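Local coordinates for protein sialyltransferase 0160 (Photobacterium damselae, PDB 4R84) that probably transfers sialic acid from CMP-sialic acid to galactosides in alpha-2,6 linkage, as a bacterial glycosyltransferase of the GT-B structural group, at residues 83-88 and 112-116; 163-167 and 335-339; 240-245 and 483-487. All blocks are in the same frame, centred on the assembly; numbering follows the deposited sequence.

Contact 1: residues 83-88 and 112-116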
loop_
_atom_site.group_PDB
_atom_site.type_symbol
_atom_site.label_atom_id
_atom_site.label_comp_id
_atom_site.label_asym_id
_atom_site.label_seq_id
_atom_site.Cartn_x
_atom_site.Cartn_y
_atom_site.Cartn_z
ATOM N N PHE A 83 20.305 11.331 -27.157
ATOM C CA PHE A 83 18.990 11.897 -27.398
ATOM C C PHE A 83 18.605 12.668 -26.137
ATOM O O PHE A 83 18.499 12.078 -25.054
ATOM C CB PHE A 83 17.980 10.780 -27.703
ATOM C CG PHE A 83 16.542 11.232 -27.795
ATOM C CD1 PHE A 83 15.994 11.611 -29.011
ATOM C CD2 PHE A 83 15.715 11.221 -26.668
ATOM C CE1 PHE A 83 14.661 11.999 -29.097
ATOM C CE2 PHE A 83 14.387 11.619 -26.746
ATOM C CZ PHE A 83 13.857 11.998 -27.961
ATOM N N VAL A 84 18.423 13.980 -26.273
ATOM C CA VAL A 84 17.924 14.802 -25.172
ATOM C C VAL A 84 16.445 15.072 -25.381
ATOM O O VAL A 84 16.064 15.688 -26.377
ATOM C CB VAL A 84 18.656 16.144 -25.064
ATOM C CG1 VAL A 84 18.117 16.952 -23.876
ATOM C CG2 VAL A 84 20.156 15.921 -24.940
ATOM N N ALA A 85 15.607 14.576 -24.473
ATOM C CA ALA A 85 14.164 14.729 -24.617
ATOM C C ALA A 85 13.732 16.185 -24.523
ATOM O O ALA A 85 14.002 16.855 -23.526
ATOM C CB ALA A 85 13.424 13.896 -23.557
ATOM N N PRO A 86 13.032 16.675 -25.553
ATOM C CA PRO A 86 12.516 18.047 -25.563
ATOM C C PRO A 86 11.334 18.222 -24.629
ATOM O O PRO A 86 10.735 17.216 -24.198
ATOM C CB PRO A 86 12.078 18.248 -27.017
ATOM C CG PRO A 86 11.789 16.886 -27.509
ATOM C CD PRO A 86 12.772 15.980 -26.825
ATOM N N GLU A 87 10.996 19.476 -24.338
ATOM C CA GLU A 87 9.785 19.800 -23.591
ATOM C C GLU A 87 8.650 20.047 -24.576
ATOM O O GLU A 87 8.729 20.932 -25.427
ATOM C CB GLU A 87 10.007 21.012 -22.676
ATOM C CG GLU A 87 10.936 20.688 -21.522
ATOM C CD GLU A 87 11.466 21.914 -20.818
ATOM O OE1 GLU A 87 11.955 22.839 -21.492
ATOM O OE2 GLU A 87 11.396 21.947 -19.585
ATOM N N LEU A 88 7.605 19.229 -24.460
ATOM C CA LEU A 88 6.544 19.152 -25.450
ATOM C C LEU A 88 5.199 19.518 -24.846
ATOM O O LEU A 88 5.072 19.616 -23.633
ATOM C CB LEU A 88 6.481 17.741 -26.029
ATOM C CG LEU A 88 7.754 17.205 -26.671
ATOM C CD1 LEU A 88 7.559 15.748 -27.061
ATOM C CD2 LEU A 88 8.147 18.045 -27.885
ATOM N N THR A 112 12.596 2.780 -30.209
ATOM C CA THR A 112 11.511 3.743 -30.165
ATOM C C THR A 112 11.512 4.438 -28.824
ATOM O O THR A 112 11.371 3.788 -27.795
ATOM C CB THR A 112 10.167 3.075 -30.387
ATOM O OG1 THR A 112 10.214 2.376 -31.631
ATOM C CG2 THR A 112 9.051 4.108 -30.404
ATOM N N LEU A 113 11.710 5.751 -28.844
ATOM C CA LEU A 113 11.722 6.537 -27.627
ATOM C C LEU A 113 10.438 7.342 -27.528
ATOM O O LEU A 113 10.089 8.069 -28.460
ATOM C CB LEU A 113 12.929 7.484 -27.604
ATOM C CG LEU A 113 14.275 6.769 -27.716
ATOM C CD1 LEU A 113 15.455 7.773 -27.669
ATOM C CD2 LEU A 113 14.378 5.684 -26.629
ATOM N N THR A 114 9.746 7.242 -26.399
ATOM C CA THR A 114 8.572 8.063 -26.184
ATOM C C THR A 114 8.923 9.119 -25.125
ATOM O O THR A 114 9.343 8.789 -24.018
ATOM C CB THR A 114 7.344 7.213 -25.741
ATOM O OG1 THR A 114 7.046 6.240 -26.753
ATOM C CG2 THR A 114 6.121 8.085 -25.568
ATOM N N VAL A 115 8.799 10.386 -25.492
ATOM C CA VAL A 115 9.044 11.479 -24.550
ATOM C C VAL A 115 7.824 11.670 -23.693
ATOM O O VAL A 115 6.717 11.844 -24.210
ATOM C CB VAL A 115 9.395 12.783 -25.289
ATOM C CG1 VAL A 115 9.471 13.967 -24.319
ATOM C CG2 VAL A 115 10.699 12.608 -26.056
ATOM N N VAL A 116 8.027 11.589 -22.384
ATOM C CA VAL A 116 6.920 11.626 -21.435
ATOM C C VAL A 116 7.100 12.734 -20.423
ATOM O O VAL A 116 8.206 13.192 -20.163
ATOM C CB VAL A 116 6.764 10.278 -20.690
ATOM C CG1 VAL A 116 6.482 9.175 -21.715
ATOM C CG2 VAL A 116 8.008 9.960 -19.884
#
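Leu113 meets Phe83 through a single methyl. Its CD1 lies over one face of the Phe83 ring, 3.5 Å above the plane and displaced toward the rim, a CH-pi contact with the centroid 3.9 Å away. Leu113 CD1 sits over the CG-CD2 bond of that ring, 3.6 Å from Phe83 CD2. The two side chains lie alongside each other, pointing opposite ways. The Phe83 ring reaches this place because CG stands anti to the backbone N (chi1 172°).

Val115 carries most of the remaining contact. Its two methyls divide the work. CG2 sits at the edge of the Phe83 ring, in its plane, 3.7 Å from Phe83 CZ, and also touches Ala85 CB and Pro86 CD. CG1 turns to the later part of 83-88. It lies 3.8 Å from Leu88 CD1 and 3.5 Å from the carbonyl oxygen of Pro86. That oxygen is buried here without a hydrogen-bond partner in the model.

Tyr94 of strand 92-101 adds an edge-to-face contact with Phe83 and also touches Pro86, Leu88 and Val115. The two segments share no backbone pairing. Strand 81-84 pairs with 45-48, while 106-125 pairs with 31-41 and 92-101. Phe83 of strand 81-84, and then the loop 85-88 that follows it, cover the inner side of strand 106-125 with apolar groups. This is core packing between the layers of a beta sandwich, consistent with the immunoglobulin-like fold of PKD-type domains.

Contact 2: residues 163-167 and 335-339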
loop_
_atom_site.group_PDB
_atom_site.type_symbol
_atom_site.label_atom_id
_atom_site.label_comp_id
_atom_site.label_asym_id
_atom_site.label_seq_id
_atom_site.Cartn_x
_atom_site.Cartn_y
_atom_site.Cartn_z
ATOM N N ASN A 163 17.673 6.094 3.843
ATOM C CA ASN A 163 16.753 5.263 3.082
ATOM C C ASN A 163 15.895 6.105 2.134
ATOM O O ASN A 163 15.558 5.668 1.030
ATOM C CB ASN A 163 15.862 4.436 4.016
ATOM C CG ASN A 163 16.646 3.375 4.760
ATOM O OD1 ASN A 163 17.681 2.920 4.282
ATOM N ND2 ASN A 163 16.151 2.968 5.926
ATOM N N ALA A 164 15.552 7.309 2.570
ATOM C CA ALA A 164 14.778 8.222 1.750
ATOM C C ALA A 164 15.534 8.552 0.464
ATOM O O ALA A 164 14.956 8.558 -0.629
ATOM C CB ALA A 164 14.435 9.496 2.540
ATOM N N ASN A 165 16.833 8.802 0.591
ATOM C CA ASN A 165 17.650 9.094 -0.579
ATOM C C ASN A 165 17.739 7.883 -1.509
ATOM O O ASN A 165 17.730 8.032 -2.741
ATOM C CB ASN A 165 19.040 9.558 -0.143
ATOM C CG ASN A 165 19.025 10.964 0.437
ATOM O OD1 ASN A 165 18.105 11.743 0.178
ATOM N ND2 ASN A 165 20.029 11.287 1.249
ATOM N N LYS A 166 17.780 6.688 -0.927
ATOM C CA LYS A 166 17.810 5.453 -1.704
ATOM C C LYS A 166 16.584 5.310 -2.590
ATOM O O LYS A 166 16.647 4.684 -3.645
ATOM C CB LYS A 166 17.881 4.219 -0.784
ATOM C CG LYS A 166 19.155 4.059 0.040
ATOM C CD LYS A 166 19.111 2.747 0.829
ATOM C CE LYS A 166 20.284 2.601 1.787
ATOM N NZ LYS A 166 21.598 2.426 1.089
ATOM N N LEU A 167 15.471 5.905 -2.167
ATOM C CA LEU A 167 14.197 5.672 -2.830
ATOM C C LEU A 167 13.614 6.920 -3.490
ATOM O O LEU A 167 12.464 6.907 -3.928
ATOM C CB LEU A 167 13.187 5.081 -1.821
ATOM C CG LEU A 167 13.530 3.683 -1.277
ATOM C CD1 LEU A 167 12.576 3.286 -0.147
ATOM C CD2 LEU A 167 13.443 2.660 -2.389
ATOM N N LEU A 335 15.927 -3.939 2.577
ATOM C CA LEU A 335 15.568 -2.525 2.696
ATOM C C LEU A 335 14.183 -2.335 3.332
ATOM O O LEU A 335 14.008 -1.485 4.210
ATOM C CB LEU A 335 15.621 -1.840 1.327
ATOM C CG LEU A 335 15.222 -0.360 1.276
ATOM C CD1 LEU A 335 15.951 0.479 2.318
ATOM C CD2 LEU A 335 15.455 0.192 -0.121
ATOM N N PHE A 336 13.200 -3.098 2.861
ATOM C CA PHE A 336 11.858 -3.051 3.443
ATOM C C PHE A 336 11.924 -3.340 4.940
ATOM O O PHE A 336 11.366 -2.596 5.742
ATOM C CB PHE A 336 10.935 -4.054 2.761
ATOM C CG PHE A 336 9.559 -4.131 3.362
ATOM C CD1 PHE A 336 8.555 -3.290 2.940
ATOM C CD2 PHE A 336 9.268 -5.076 4.331
ATOM C CE1 PHE A 336 7.279 -3.370 3.481
ATOM C CE2 PHE A 336 8.007 -5.149 4.881
ATOM C CZ PHE A 336 7.013 -4.303 4.449
ATOM N N LEU A 337 12.619 -4.413 5.301
ATOM C CA LEU A 337 12.713 -4.837 6.698
ATOM C C LEU A 337 13.357 -3.787 7.591
ATOM O O LEU A 337 12.947 -3.594 8.738
ATOM C CB LEU A 337 13.500 -6.148 6.798
ATOM C CG LEU A 337 12.773 -7.353 6.209
ATOM C CD1 LEU A 337 13.723 -8.548 6.109
ATOM C CD2 LEU A 337 11.534 -7.696 7.081
ATOM N N ASP A 338 14.384 -3.120 7.066
ATOM C CA ASP A 338 15.090 -2.082 7.803
ATOM C C ASP A 338 14.193 -0.896 8.095
ATOM O O ASP A 338 14.147 -0.392 9.216
ATOM C CB ASP A 338 16.323 -1.631 7.016
ATOM C CG ASP A 338 17.126 -0.576 7.753
ATOM O OD1 ASP A 338 17.749 -0.905 8.785
ATOM O OD2 ASP A 338 17.145 0.582 7.289
ATOM N N ILE A 339 13.466 -0.458 7.077
ATOM C CA ILE A 339 12.561 0.661 7.231
ATOM C C ILE A 339 11.447 0.350 8.245
ATOM O O ILE A 339 11.147 1.179 9.111
ATOM C CB ILE A 339 11.964 1.042 5.881
ATOM C CG1 ILE A 339 13.080 1.665 5.024
ATOM C CG2 ILE A 339 10.813 2.007 6.056
ATOM C CD1 ILE A 339 12.709 1.836 3.561
HETATM O O HOH W 1 18.771 0.146 4.681
#
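Asn163 and Asp338 join two helices, 161-166 and 330-340, through one side-chain hydrogen bond. The CB of Asn163 lies 4.1 Å from Ile339 CD1, against the apolar flank of the second helix. A chi1 of -68° swings the amide over toward 335-339. From CG the group splits. OD1 passes the methyl CD1 of Leu335 and accepts a hydrogen bond from a water. ND2 takes the other side. It rests 3.5 Å from Ile339 CG1 and donates to Asp338 OD2 at 2.9 Å. This bond is nearly straight, with an N-H...O angle of 164°. The carboxylate oxygen lies close to the amide plane and is met almost along its own C-O axis, while the amide and carboxylate planes stand 90° apart. The same water also donates, weakly, to Asp338 OD2, so amide and acid are linked both directly and through solvent.

Next to the polar pair the packing is apolar. Leu167 meets Leu335 tip to tip, with Leu167 CD2 3.9 Å from Leu335 CD2. Its other methyl, CD1, reaches in the same manner to Ile339 CD1, 4.0 Å away. Lys166 only brushes Leu335 with its aliphatic chain. Ile339 also touches Leu135 of helix 129-144, so the apolar layer continues into a third helix.

Both ends of the Asn163 amide are used, one as donor and one as acceptor, which should favour a single rotation of the group. Asp338 OD2 receives one firm donor and one weak one, which is consistent with a charged carboxylate.

Contact 3: residues 240-245 and 483-487; sequences YVSLYQ and PLVQV
This is a largely apolar helix-helix contact. Helix 237-246 follows strand 225-233 of the large mixed sheet. Helix 483-490 lies near the C-terminal end of the chain, after strand 462-468. The short segments cross almost at a right angle (94°), with their axes 9.1 Å apart at closest approach. Tyr244 is the main projecting group; its chi1 of 177° sends the ring across 483-487. The Pro483 side chain runs across the tyrosine, with Pro483 CB 3.6 Å from Tyr244 CD2, and its carbonyl oxygen lies over one ring face. Val487 CG2 packs on Tyr244 CB at 3.6 Å, while Val487 CG1 touches Tyr240 CB. Val241 CG2 lies 3.9 Å from Leu484 CD1.

Gln486 CG touches Tyr244 OH directly, at 3.5 Å. A water also joins their polar ends. It lies in the plane of the Tyr244 ring, 2.6 Å from Tyr244 OH, and donates to Gln486 OE1 at 3.0 Å. Tyr240 directs its hydroxyl elsewhere, to Asp234 and the backbone N of Arg296.

Direct adhesion thus rests on methyl, methylene and ring contacts. The bond of Gln486 NE2 to Leu480 O, with the water on OE1, should hold the amide in one orientation.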
loop_
_atom_site.group_PDB
_atom_site.type_symbol
_atom_site.label_atom_id
_atom_site.label_comp_id
_atom_site.label_asym_id
_atom_site.label_seq_id
_atom_site.Cartn_x
_atom_site.Cartn_y
_atom_site.Cartn_z
ATOM N N TYR A 240 -14.724 -2.094 6.444
ATOM C CA TYR A 240 -15.697 -3.188 6.365
ATOM C C TYR A 240 -16.868 -2.936 7.300
ATOM O O TYR A 240 -18.006 -3.180 6.934
ATOM C CB TYR A 240 -14.989 -4.536 6.651
ATOM C CG TYR A 240 -14.040 -4.769 5.506
ATOM C CD1 TYR A 240 -12.800 -4.129 5.471
ATOM C CD2 TYR A 240 -14.420 -5.528 4.397
ATOM C CE1 TYR A 240 -11.955 -4.258 4.384
ATOM C CE2 TYR A 240 -13.572 -5.677 3.314
ATOM C CZ TYR A 240 -12.342 -5.036 3.309
ATOM O OH TYR A 240 -11.484 -5.146 2.233
ATOM N N VAL A 241 -16.585 -2.393 8.479
ATOM C CA VAL A 241 -17.637 -1.963 9.384
ATOM C C VAL A 241 -18.485 -0.880 8.719
ATOM O O VAL A 241 -19.711 -0.883 8.839
ATOM C CB VAL A 241 -17.067 -1.443 10.721
ATOM C CG1 VAL A 241 -18.167 -0.799 11.556
ATOM C CG2 VAL A 241 -16.430 -2.590 11.501
ATOM N N SER A 242 -17.834 0.038 8.002
ATOM C CA SER A 242 -18.567 1.107 7.330
ATOM C C SER A 242 -19.453 0.557 6.224
ATOM O O SER A 242 -20.580 1.010 6.042
ATOM C CB SER A 242 -17.602 2.151 6.741
ATOM O OG SER A 242 -16.876 2.786 7.780
ATOM N N LEU A 243 -18.930 -0.408 5.478
ATOM C CA LEU A 243 -19.693 -1.069 4.427
ATOM C C LEU A 243 -20.872 -1.839 5.029
ATOM O O LEU A 243 -21.988 -1.788 4.512
ATOM C CB LEU A 243 -18.787 -2.000 3.609
ATOM C CG LEU A 243 -17.936 -1.292 2.530
ATOM C CD1 LEU A 243 -16.867 -2.231 2.003
ATOM C CD2 LEU A 243 -18.826 -0.782 1.404
ATOM N N TYR A 244 -20.617 -2.533 6.131
ATOM C CA TYR A 244 -21.667 -3.265 6.832
ATOM C C TYR A 244 -22.817 -2.345 7.243
ATOM O O TYR A 244 -23.991 -2.674 7.059
ATOM C CB TYR A 244 -21.085 -3.949 8.063
ATOM C CG TYR A 244 -22.110 -4.664 8.901
ATOM C CD1 TYR A 244 -22.471 -5.970 8.618
ATOM C CD2 TYR A 244 -22.721 -4.029 9.980
ATOM C CE1 TYR A 244 -23.429 -6.634 9.389
ATOM C CE2 TYR A 244 -23.663 -4.678 10.744
ATOM C CZ TYR A 244 -24.009 -5.980 10.448
ATOM O OH TYR A 244 -24.949 -6.620 11.224
ATOM N N GLN A 245 -22.470 -1.189 7.803
ATOM C CA GLN A 245 -23.467 -0.261 8.303
ATOM C C GLN A 245 -24.231 0.420 7.179
ATOM O O GLN A 245 -25.320 0.948 7.396
ATOM C CB GLN A 245 -22.798 0.780 9.207
ATOM C CG GLN A 245 -22.331 0.209 10.543
ATOM C CD GLN A 245 -21.453 1.166 11.339
ATOM O OE1 GLN A 245 -20.769 2.022 10.779
ATOM N NE2 GLN A 245 -21.482 1.028 12.658
ATOM N N PRO A 483 -21.272 -4.947 14.713
ATOM C CA PRO A 483 -20.913 -4.897 13.291
ATOM C C PRO A 483 -19.583 -5.588 13.001
ATOM O O PRO A 483 -19.508 -6.386 12.072
ATOM C CB PRO A 483 -20.832 -3.396 13.005
ATOM C CG PRO A 483 -21.822 -2.804 13.939
ATOM C CD PRO A 483 -21.781 -3.656 15.201
ATOM N N LEU A 484 -18.563 -5.329 13.811
ATOM C CA LEU A 484 -17.266 -5.937 13.583
ATOM C C LEU A 484 -17.349 -7.460 13.571
ATOM O O LEU A 484 -16.840 -8.104 12.660
ATOM C CB LEU A 484 -16.265 -5.495 14.644
ATOM C CG LEU A 484 -14.851 -6.017 14.393
ATOM C CD1 LEU A 484 -14.327 -5.527 13.052
ATOM C CD2 LEU A 484 -13.920 -5.587 15.523
ATOM N N VAL A 485 -18.005 -8.041 14.570
ATOM C CA VAL A 485 -18.088 -9.498 14.620
ATOM C C VAL A 485 -18.957 -10.033 13.481
ATOM O O VAL A 485 -18.614 -11.036 12.848
ATOM C CB VAL A 485 -18.618 -9.972 15.981
ATOM C CG1 VAL A 485 -18.880 -11.474 15.972
ATOM C CG2 VAL A 485 -17.617 -9.611 17.069
ATOM N N GLN A 486 -20.058 -9.347 13.188
ATOM C CA GLN A 486 -20.930 -9.780 12.094
ATOM C C GLN A 486 -20.161 -9.838 10.774
ATOM O O GLN A 486 -20.345 -10.770 9.981
ATOM C CB GLN A 486 -22.148 -8.856 11.971
ATOM C CG GLN A 486 -23.191 -9.057 13.094
ATOM C CD GLN A 486 -23.715 -10.475 13.153
ATOM O OE1 GLN A 486 -24.245 -10.991 12.171
ATOM N NE2 GLN A 486 -23.567 -11.116 14.307
ATOM N N VAL A 487 -19.282 -8.863 10.554
ATOM C CA VAL A 487 -18.447 -8.868 9.353
ATOM C C VAL A 487 -17.452 -10.021 9.354
ATOM O O VAL A 487 -17.322 -10.736 8.358
ATOM C CB VAL A 487 -17.686 -7.535 9.199
ATOM C CG1 VAL A 487 -16.589 -7.645 8.137
ATOM C CG2 VAL A 487 -18.661 -6.423 8.897
HETATM O O HOH W 2 -25.841 -8.934 10.594
#

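The three contacts lie in different parts of the chain and none touches another. Contact 1 belongs to the N-terminal PKD-like region; contacts 2 and 3 both fall in the sialyltransferase part of the chain. Contact 1 closes before the others open, whereas the segments of contacts 2 and 3 alternate along the sequence. Nearest atoms are about 17 Å apart for contacts 1 and 2, and about 19 Å for contacts 2 and 3. Contacts 1 and 3 stand on opposite sides of the chain's centre, their centres 50 Å apart. Contact 3 borders the bound CMP-3F-Neu5Ac, with the side chain of Leu484 about 6 Å from it, whereas contacts 1 and 2 are structural packing elsewhere.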